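Side-chain contacts in Cg3027-pa (Drosophila melanogaster, PDB 2VHH), which probably hydrolyses N-carbamoyl-beta-alanine and its 2-methyl homologue to the free beta-amino acids, ammonium and carbon dioxide, the final step of pyrimidine breakdown: residues C[45-48]-C[49-53]; C[274-277]-C[278-282]; C[363-366]-C[367-371]. All coordinates share one frame; numbering follows the deposited sequence.

Interaction 1 of 3, residues C[45-48]-C[49-53]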
loop_
_atom_site.group_PDB
_atom_site.type_symbol
_atom_site.label_atom_id
_atom_site.label_comp_id
_atom_site.label_asym_id
_atom_site.label_seq_id
_atom_site.Cartn_x
_atom_site.Cartn_y
_atom_site.Cartn_z
ATOM N N LYS C 45 56.961 -22.286 -9.774
ATOM C CA LYS C 45 57.000 -23.709 -9.422
ATOM C C LYS C 45 58.160 -24.071 -8.478
ATOM O O LYS C 45 58.038 -24.983 -7.643
ATOM C CB LYS C 45 57.091 -24.557 -10.686
ATOM C CG LYS C 45 55.777 -25.154 -11.115
ATOM C CD LYS C 45 55.885 -25.832 -12.463
ATOM C CE LYS C 45 55.664 -24.841 -13.581
ATOM N NZ LYS C 45 55.764 -25.480 -14.916
ATOM N N ASP C 46 59.276 -23.356 -8.617
ATOM C CA ASP C 46 60.440 -23.552 -7.753
ATOM C C ASP C 46 60.200 -23.088 -6.316
ATOM O O ASP C 46 60.454 -23.847 -5.375
ATOM C CB ASP C 46 61.693 -22.875 -8.329
ATOM C CG ASP C 46 62.425 -23.750 -9.346
ATOM O OD1 ASP C 46 62.173 -24.976 -9.397
ATOM O OD2 ASP C 46 63.264 -23.204 -10.093
ATOM N N ILE C 47 59.712 -21.857 -6.150
ATOM C CA ILE C 47 59.399 -21.336 -4.820
ATOM C C ILE C 47 58.391 -22.244 -4.111
ATOM O O ILE C 47 58.466 -22.428 -2.901
ATOM C CB ILE C 47 58.879 -19.880 -4.863
ATOM C CG1 ILE C 47 59.890 -18.968 -5.564
ATOM C CG2 ILE C 47 58.623 -19.364 -3.453
ATOM C CD1 ILE C 47 59.283 -17.724 -6.187
ATOM N N ALA C 48 57.477 -22.829 -4.876
ATOM C CA ALA C 48 56.456 -23.729 -4.343
ATOM C C ALA C 48 57.051 -25.038 -3.867
ATOM O O ALA C 48 56.730 -25.527 -2.781
ATOM C CB ALA C 48 55.389 -23.992 -5.393
ATOM N N GLU C 49 57.917 -25.610 -4.691
ATOM C CA GLU C 49 58.487 -26.909 -4.384
ATOM C C GLU C 49 59.468 -26.843 -3.206
ATOM O O GLU C 49 59.395 -27.669 -2.296
ATOM C CB GLU C 49 59.114 -27.539 -5.624
ATOM C CG GLU C 49 59.165 -29.059 -5.552
ATOM C CD GLU C 49 59.641 -29.703 -6.853
ATOM O OE1 GLU C 49 60.713 -29.299 -7.384
ATOM O OE2 GLU C 49 58.938 -30.625 -7.343
ATOM N N GLN C 50 60.354 -25.849 -3.213
ATOM C CA GLN C 50 61.266 -25.652 -2.107
ATOM C C GLN C 50 60.529 -25.431 -0.779
ATOM O O GLN C 50 60.921 -26.001 0.240
ATOM C CB GLN C 50 62.249 -24.531 -2.424
ATOM C CG GLN C 50 63.403 -24.994 -3.297
ATOM C CD GLN C 50 64.276 -23.848 -3.723
ATOM O OE1 GLN C 50 63.818 -22.936 -4.418
ATOM N NE2 GLN C 50 65.544 -23.873 -3.304
ATOM N N ASN C 51 59.444 -24.657 -0.801
ATOM C CA ASN C 51 58.727 -24.326 0.431
ATOM C C ASN C 51 57.600 -25.295 0.776
ATOM O O ASN C 51 56.896 -25.122 1.768
ATOM C CB ASN C 51 58.238 -22.881 0.392
ATOM C CG ASN C 51 59.384 -21.878 0.352
ATOM O OD1 ASN C 51 59.389 -20.908 1.112
ATOM N ND2 ASN C 51 60.357 -22.105 -0.532
ATOM N N GLY C 52 57.456 -26.325 -0.047
ATOM C CA GLY C 52 56.551 -27.427 0.246
ATOM C C GLY C 52 55.071 -27.099 0.209
ATOM O O GLY C 52 54.300 -27.594 1.037
ATOM N N PHE C 53 54.668 -26.259 -0.741
ATOM C CA PHE C 53 53.248 -26.031 -1.000
ATOM C C PHE C 53 52.890 -26.295 -2.462
ATOM O O PHE C 53 53.710 -26.081 -3.354
ATOM C CB PHE C 53 52.805 -24.630 -0.547
ATOM C CG PHE C 53 53.409 -23.486 -1.332
ATOM C CD1 PHE C 53 54.624 -22.919 -0.949
ATOM C CD2 PHE C 53 52.732 -22.931 -2.411
ATOM C CE1 PHE C 53 55.166 -21.835 -1.655
ATOM C CE2 PHE C 53 53.275 -21.861 -3.119
ATOM C CZ PHE C 53 54.490 -21.310 -2.737
#

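Interaction 2 of 3, residues C[274-277]-C[278-282]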
loop_
_atom_site.group_PDB
_atom_site.type_symbol
_atom_site.label_atom_id
_atom_site.label_comp_id
_atom_site.label_asym_id
_atom_site.label_seq_id
_atom_site.Cartn_x
_atom_site.Cartn_y
_atom_site.Cartn_z
ATOM N N ARG C 274 29.631 -22.747 -5.562
ATOM C CA ARG C 274 29.358 -23.113 -6.947
ATOM C C ARG C 274 28.019 -22.562 -7.419
ATOM O O ARG C 274 27.934 -21.985 -8.510
ATOM C CB ARG C 274 29.346 -24.622 -7.093
ATOM C CG ARG C 274 29.084 -25.105 -8.502
ATOM C CD ARG C 274 30.376 -25.382 -9.240
ATOM N NE ARG C 274 30.100 -25.914 -10.565
ATOM C CZ ARG C 274 29.909 -27.199 -10.836
ATOM N NH1 ARG C 274 29.987 -28.098 -9.870
ATOM N NH2 ARG C 274 29.636 -27.579 -12.077
ATOM N N ASN C 275 26.983 -22.738 -6.593
ATOM C CA ASN C 275 25.632 -22.245 -6.892
ATOM C C ASN C 275 25.603 -20.729 -7.015
ATOM O O ASN C 275 24.988 -20.182 -7.915
ATOM C CB ASN C 275 24.631 -22.724 -5.820
ATOM C CG ASN C 275 23.158 -22.490 -6.210
ATOM O OD1 ASN C 275 22.798 -21.494 -6.820
ATOM N ND2 ASN C 275 22.311 -23.413 -5.831
ATOM N N ALA C 276 26.273 -20.058 -6.097
ATOM C CA ALA C 276 26.330 -18.616 -6.091
ATOM C C ALA C 276 26.841 -18.069 -7.425
ATOM O O ALA C 276 26.290 -17.096 -7.955
ATOM C CB ALA C 276 27.219 -18.170 -4.986
ATOM N N ALA C 277 27.898 -18.698 -7.948
ATOM C CA ALA C 277 28.481 -18.341 -9.234
ATOM C C ALA C 277 27.461 -18.448 -10.351
ATOM O O ALA C 277 27.364 -17.552 -11.184
ATOM C CB ALA C 277 29.675 -19.233 -9.538
ATOM N N ILE C 278 26.720 -19.555 -10.367
ATOM C CA ILE C 278 25.678 -19.809 -11.362
ATOM C C ILE C 278 24.537 -18.788 -11.269
ATOM O O ILE C 278 24.222 -18.109 -12.246
ATOM C CB ILE C 278 25.104 -21.247 -11.217
ATOM C CG1 ILE C 278 26.160 -22.275 -11.609
ATOM C CG2 ILE C 278 23.822 -21.436 -12.054
ATOM C CD1 ILE C 278 25.929 -23.639 -11.002
ATOM N N ALA C 279 23.932 -18.684 -10.091
ATOM C CA ALA C 279 22.750 -17.859 -9.889
ATOM C C ALA C 279 23.023 -16.390 -10.208
ATOM O O ALA C 279 22.188 -15.710 -10.808
ATOM C CB ALA C 279 22.240 -18.022 -8.455
ATOM N N ASN C 280 24.206 -15.917 -9.826
ATOM C CA ASN C 280 24.540 -14.505 -9.915
ATOM C C ASN C 280 25.428 -14.144 -11.080
ATOM O O ASN C 280 25.794 -12.981 -11.239
ATOM C CB ASN C 280 25.196 -14.057 -8.638
ATOM C CG ASN C 280 24.268 -14.153 -7.467
ATOM O OD1 ASN C 280 23.386 -13.310 -7.291
ATOM N ND2 ASN C 280 24.453 -15.187 -6.652
ATOM N N SER C 281 25.757 -15.145 -11.893
ATOM C CA SER C 281 26.583 -14.967 -13.080
ATOM C C SER C 281 27.848 -14.131 -12.837
ATOM O O SER C 281 28.129 -13.153 -13.536
ATOM C CB SER C 281 25.731 -14.492 -14.251
ATOM O OG SER C 281 24.887 -15.571 -14.627
ATOM N N TYR C 282 28.595 -14.531 -11.817
ATOM C CA TYR C 282 29.904 -13.976 -11.557
ATOM C C TYR C 282 30.845 -15.088 -11.133
ATOM O O TYR C 282 30.430 -16.244 -11.034
ATOM C CB TYR C 282 29.860 -12.839 -10.515
ATOM C CG TYR C 282 29.228 -13.143 -9.165
ATOM C CD1 TYR C 282 28.523 -12.153 -8.479
ATOM C CD2 TYR C 282 29.330 -14.399 -8.571
ATOM C CE1 TYR C 282 27.937 -12.401 -7.242
ATOM C CE2 TYR C 282 28.739 -14.663 -7.338
ATOM C CZ TYR C 282 28.048 -13.656 -6.678
ATOM O OH TYR C 282 27.471 -13.902 -5.450
#

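Interaction 3 of 3, residues C[363-366]-C[367-371]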
loop_
_atom_site.group_PDB
_atom_site.type_symbol
_atom_site.label_atom_id
_atom_site.label_comp_id
_atom_site.label_asym_id
_atom_site.label_seq_id
_atom_site.Cartn_x
_atom_site.Cartn_y
_atom_site.Cartn_z
ATOM N N VAL C 363 13.088 -8.835 -8.674
ATOM C CA VAL C 363 13.500 -8.230 -7.407
ATOM C C VAL C 363 12.413 -7.407 -6.703
ATOM O O VAL C 363 12.304 -7.471 -5.484
ATOM C CB VAL C 363 14.825 -7.408 -7.530
ATOM C CG1 VAL C 363 16.002 -8.207 -7.089
ATOM C CG2 VAL C 363 15.041 -6.931 -8.963
ATOM N N PRO C 364 11.606 -6.630 -7.451
ATOM C CA PRO C 364 10.540 -5.929 -6.734
ATOM C C PRO C 364 9.566 -6.873 -6.025
ATOM O O PRO C 364 9.166 -6.586 -4.901
ATOM C CB PRO C 364 9.836 -5.128 -7.840
ATOM C CG PRO C 364 10.857 -4.980 -8.906
ATOM C CD PRO C 364 11.597 -6.289 -8.883
ATOM N N LEU C 365 9.204 -7.986 -6.669
ATOM C CA LEU C 365 8.343 -8.991 -6.033
ATOM C C LEU C 365 8.974 -9.513 -4.745
ATOM O O LEU C 365 8.318 -9.590 -3.703
ATOM C CB LEU C 365 8.038 -10.171 -6.970
ATOM C CG LEU C 365 7.534 -11.482 -6.320
ATOM C CD1 LEU C 365 6.107 -11.383 -5.813
ATOM C CD2 LEU C 365 7.657 -12.664 -7.269
ATOM N N TYR C 366 10.251 -9.866 -4.819
ATOM C CA TYR C 366 10.932 -10.456 -3.683
ATOM C C TYR C 366 11.199 -9.495 -2.538
ATOM O O TYR C 366 11.166 -9.896 -1.376
ATOM C CB TYR C 366 12.205 -11.157 -4.133
ATOM C CG TYR C 366 11.862 -12.418 -4.851
ATOM C CD1 TYR C 366 11.754 -12.440 -6.231
ATOM C CD2 TYR C 366 11.577 -13.575 -4.144
ATOM C CE1 TYR C 366 11.398 -13.596 -6.898
ATOM C CE2 TYR C 366 11.220 -14.729 -4.792
ATOM C CZ TYR C 366 11.130 -14.735 -6.173
ATOM O OH TYR C 366 10.782 -15.889 -6.819
ATOM N N ALA C 367 11.450 -8.228 -2.860
ATOM C CA ALA C 367 11.617 -7.198 -1.838
ATOM C C ALA C 367 10.345 -7.053 -1.022
ATOM O O ALA C 367 10.408 -6.885 0.185
ATOM C CB ALA C 367 12.005 -5.876 -2.466
ATOM N N GLU C 368 9.194 -7.135 -1.687
ATOM C CA GLU C 368 7.906 -6.993 -1.028
ATOM C C GLU C 368 7.562 -8.233 -0.205
ATOM O O GLU C 368 7.091 -8.119 0.923
ATOM C CB GLU C 368 6.811 -6.656 -2.044
ATOM C CG GLU C 368 5.444 -6.304 -1.450
ATOM C CD GLU C 368 5.498 -5.213 -0.382
ATOM O OE1 GLU C 368 6.524 -4.489 -0.289
ATOM O OE2 GLU C 368 4.506 -5.079 0.375
ATOM N N SER C 369 7.834 -9.410 -0.757
ATOM C CA SER C 369 7.599 -10.664 -0.050
ATOM C C SER C 369 8.487 -10.798 1.174
ATOM O O SER C 369 8.031 -11.247 2.219
ATOM C CB SER C 369 7.811 -11.851 -0.979
ATOM O OG SER C 369 7.131 -11.638 -2.203
ATOM N N PHE C 370 9.751 -10.408 1.055
ATOM C CA PHE C 370 10.673 -10.482 2.186
ATOM C C PHE C 370 10.303 -9.473 3.282
ATOM O O PHE C 370 10.541 -9.722 4.467
ATOM C CB PHE C 370 12.125 -10.294 1.732
ATOM C CG PHE C 370 12.720 -11.496 1.030
ATOM C CD1 PHE C 370 14.056 -11.489 0.644
ATOM C CD2 PHE C 370 11.959 -12.629 0.764
ATOM C CE1 PHE C 370 14.618 -12.585 -0.010
ATOM C CE2 PHE C 370 12.509 -13.731 0.111
ATOM C CZ PHE C 370 13.841 -13.711 -0.277
ATOM N N LYS C 371 9.711 -8.347 2.880
ATOM C CA LYS C 371 9.248 -7.350 3.828
ATOM C C LYS C 371 8.120 -7.896 4.692
ATOM O O LYS C 371 8.201 -7.826 5.912
ATOM C CB LYS C 371 8.810 -6.068 3.120
ATOM C CG LYS C 371 8.791 -4.882 4.061
ATOM C CD LYS C 371 8.037 -3.695 3.516
ATOM C CE LYS C 371 7.897 -2.641 4.613
ATOM N NZ LYS C 371 8.217 -1.255 4.139
#

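Interaction 1 of 3, residues C[45-48]-C[49-53]
A48 and F53 carry the apolar part of this local contact, in which the chain leaves helix 42-50 and folds its next aromatic ring back beneath the last turn. A48 CA lies over one face of the F53 ring, 3.7 Å from its centroid and 20° off the ring normal, the geometry of a CH-pi contact. It sits toward the rim, on the side of CE1 and CZ, while the methyl group lies over the same face nearer CE2 and CZ, A48 CB being 3.8 Å from F53 CE2. The first torsion of F53, 67°, places CG between its backbone N and carbonyl carbon, turning the ring back toward the helix.

The hydrogen bonds belong to the backbone. The helical ladder runs from E49 N to K45 O, from Q50 N to D46 O (2.9 Å) and from N51 N to I47 O. It then gives way to a wider closure in which F53 N reaches A48 O at 3.0 Å, spanning the inner bond from G52 N to E49 O at 3.3 Å. G52 makes this reversal with a positive phi of 68°.

The exposed side chains make looser approaches. The extended chain of Q50 runs alongside a carbonyl, its CB 3.5 Å from D46 O. D46 OD1 and E49 OE1 stand 5.0 Å apart without touching, a spacing at which like charges would repel mildly.

Helix 90-110 packs against the same end: I47 touches T103 and E110, F53 touches M104 and A107, and N51 OD1 has a weak hydrogen bond to T103 OG1. Nested bonds around a positive-phi glycine, closed by an apolar pair bracketing the turn, are the signature of a Schellman motif, which leads into strand 54-59, outermost in its sheet within this chain.

Interaction 2 of 3, residues C[274-277]-C[278-282]
The Y282 ring approaches A276 obliquely, its CE2 3.5 Å from A276 O, while one of its faces receives N280 CB, 3.4 Å above the plane and displaced toward the rim. At the far end of the ring, the hydroxyl is hydrogen-bonded to W243 O in helix 240-248. Another flat group, the N280 amide, is turned so that A276 O lies 12° from its plane. Its ND2 donates over 3.0 Å to A276 O, arriving on a lone pair in the carbonyl plane. N280 N uses the same oxygen, also at 3.0 Å, so two donors of one residue grip this buried carbonyl; a first torsion of -64°, with CG beside the backbone N, lets the side chain fold back to it.

Beyond N280 the chain turns through S281, whose phi is +47°. The closing bond, Y282 N to A277 O, is weak at 3.3 Å, as is the inner one from S281 N to I278 O.

On another side of the helix, N275 packs against N275 of the second subunit. The turn is a Schellman motif, ending the helix of a beta-alpha-beta crossover: helix 266-280 links parallel strands 253-258 and 283-295 within the carbon-nitrogen hydrolase fold.

Interaction 3 of 3, residues C[363-366]-C[367-371]
F370 folds back over the preceding turn of helix 363-374, where its ring meets Y366. Its CB lies 3.3 Å from Y366 O, the carbonyl that also accepts the helical bond from F370 N. CG keeps the same 3.3 Å distance from Y366 O, because a first torsion of -75° sets it beside the backbone N. CD2 follows at 3.6 Å from that oxygen, which stands oblique to the ring. Farther out, CE2 comes to the edge of the Y366 ring, near its plane and 4.4 Å from Y366 CD2, a loose apolar approach. F370 also packs on M244 of the second subunit.

S369 supplies the polar counterpart. Its OG donates to L365 O at 2.8 Å from 42° above the carbonyl plane, whereas S369 N reaches the same oxygen within that plane, at 3.0 Å. One carbonyl thus holds both donors, and L365 CD1 lies against the hydroxyl.

The chemistry implies a mixed subunit contact: the S369 hydroxyl is spent on its own helix, although S369 also touches M245 of the second subunit, A367 packs on F370 of that chain, and the Y366 hydroxyl bonds to its H199 and H219.

Overall arrangement
Along the chain the three contacts follow in order, the first two at the C-terminal ends of helices, the third inside one. Interaction 1, ending helix 42-50, leads into the mixed sheet that holds strand 54-59. Interaction 2 lies about 33 Å away between centres, where helix 266-280 passes into strand 283-295 of the other mixed sheet. Interaction 3, in helix 363-374, is about 20 Å from interaction 2 and 51 Å from interaction 1 between centres, across the chain's centre from the latter. Helix 240-248 of the same chain touches both 274-282 and 363-371, and both contact the second subunit, contributing to association within the octamer; 45-53 meets no other chain of the assembly.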